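Local coordinates for protein putative RnfG subunit of electron transport complex (Thermotoga maritima, PDB 3DCZ) that probably forms part of a membrane-bound, FMN-dependent complex that couples electron transfer to the translocation of ions across the membrane, at residues V31-D34 with D39-V42. Residues are numbered along the deposited sequence; the frame is centred on the assembly and turned at random.
Sequences VLKD and DYLV
With CG anti to the carbonyl carbon (chi1 -62°) and the chain fully extended beyond it, the side chain of Lys33 runs across the Tyr40 ring, whose own chi1 of -84° swings it back toward residues 31-34 although its CB points away from them. CE of Lys33 lies over one ring face, 3.7 Å from the centroid and displaced toward the rim, where it comes within 3.3 Å of CZ of Tyr40: a CH-pi contact made by this methylene, with CG packed over the CD1-CE1 side. Replacing Tyr40 by an alanine would probably leave this lysine chain without its aromatic support and freer to turn.

The backbones of the same two residues join in a single antiparallel bridge, a non-hydrogen-bonded pair flanked by two bonds. Leu41 N donates a nearly straight bond to Leu32 O (2.8 Å, 166°), and Asp34 N gives an equally short one to Asp39 O. CD2 of Leu41 packs against CB of Asp34 at 3.8 Å, while OD1 of that aspartate accepts from the backbone amides of Leu36 and Thr37, the first closing an Asx turn.

The hairpin-like loop thus links helix 22-31 to helix 44-54, Leu32 and Val42 meeting Phe76 of strand 67-77 and Ile47 of helix 44-54, as Leu41 reaches Ile105 of strand 98-107 and Asn114 of strand 110-120.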
loop_
_atom_site.group_PDB
_atom_site.type_symbol
_atom_site.label_atom_id
_atom_site.label_comp_id
_atom_site.label_asym_id
_atom_site.label_seq_id
_atom_site.Cartn_x
_atom_site.Cartn_y
_atom_site.Cartn_z
ATOM N N VAL A 31 4.774 -1.742 6.753
ATOM C CA VAL A 31 4.195 -2.375 5.560
ATOM C C VAL A 31 5.005 -3.576 5.081
ATOM O O VAL A 31 4.561 -4.358 4.208
ATOM C CB VAL A 31 3.935 -1.352 4.412
ATOM C CG1 VAL A 31 2.884 -0.277 4.892
ATOM C CG2 VAL A 31 5.205 -0.717 3.939
ATOM N N LEU A 32 6.196 -3.722 5.666
ATOM C CA LEU A 32 7.062 -4.878 5.430
ATOM C C LEU A 32 6.913 -5.958 6.495
ATOM O O LEU A 32 7.665 -6.924 6.492
ATOM C CB LEU A 32 8.506 -4.446 5.228
ATOM C CG LEU A 32 8.832 -3.815 3.861
ATOM C CD1 LEU A 32 10.176 -3.075 3.942
ATOM C CD2 LEU A 32 8.861 -4.863 2.753
ATOM N N LYS A 33 5.894 -5.816 7.337
ATOM C CA LYS A 33 5.478 -6.935 8.203
ATOM C C LYS A 33 4.366 -7.703 7.505
ATOM O O LYS A 33 3.447 -7.117 6.861
ATOM C CB LYS A 33 5.016 -6.426 9.574
ATOM C CG LYS A 33 6.117 -5.691 10.368
ATOM C CD LYS A 33 5.653 -5.371 11.785
ATOM C CE LYS A 33 6.746 -4.724 12.596
ATOM N NZ LYS A 33 6.233 -4.273 13.927
ATOM N N ASP A 34 4.406 -9.023 7.634
ATOM C CA ASP A 34 3.385 -9.878 7.087
ATOM C C ASP A 34 2.076 -9.655 7.837
ATOM O O ASP A 34 2.048 -9.732 9.080
ATOM C CB ASP A 34 3.866 -11.305 7.217
ATOM C CG ASP A 34 2.966 -12.315 6.572
ATOM O OD1 ASP A 34 1.756 -12.333 6.807
ATOM O OD2 ASP A 34 3.510 -13.197 5.879
ATOM N N ASP A 39 5.043 -10.822 11.441
ATOM C CA ASP A 39 6.492 -10.865 11.502
ATOM C C ASP A 39 7.087 -10.057 10.364
ATOM O O ASP A 39 6.504 -9.949 9.288
ATOM C CB ASP A 39 6.990 -12.284 11.377
ATOM C CG ASP A 39 6.372 -13.223 12.401
ATOM O OD1 ASP A 39 6.023 -12.746 13.515
ATOM O OD2 ASP A 39 6.227 -14.425 12.077
ATOM N N TYR A 40 8.267 -9.507 10.586
ATOM C CA TYR A 40 8.975 -8.830 9.516
ATOM C C TYR A 40 9.279 -9.755 8.328
ATOM O O TYR A 40 9.797 -10.870 8.529
ATOM C CB TYR A 40 10.293 -8.263 10.031
ATOM C CG TYR A 40 10.178 -6.920 10.689
ATOM C CD1 TYR A 40 9.947 -5.794 9.930
ATOM C CD2 TYR A 40 10.333 -6.773 12.063
ATOM C CE1 TYR A 40 9.856 -4.554 10.507
ATOM C CE2 TYR A 40 10.234 -5.518 12.665
ATOM C CZ TYR A 40 9.990 -4.405 11.866
ATOM O OH TYR A 40 9.863 -3.137 12.394
ATOM N N LEU A 41 8.984 -9.285 7.116
ATOM C CA LEU A 41 9.378 -9.991 5.887
ATOM C C LEU A 41 10.847 -9.700 5.517
ATOM O O LEU A 41 11.443 -10.445 4.744
ATOM C CB LEU A 41 8.451 -9.588 4.718
ATOM C CG LEU A 41 6.970 -9.965 4.898
ATOM C CD1 LEU A 41 6.110 -9.256 3.846
ATOM C CD2 LEU A 41 6.823 -11.472 4.833
ATOM N N VAL A 42 11.376 -8.598 6.051
ATOM C CA VAL A 42 12.750 -8.158 5.881
ATOM C C VAL A 42 13.254 -7.722 7.243
ATOM O O VAL A 42 12.533 -7.039 7.968
ATOM C CB VAL A 42 12.808 -6.941 4.897
ATOM C CG1 VAL A 42 14.256 -6.474 4.609
ATOM C CG2 VAL A 42 12.099 -7.269 3.595
#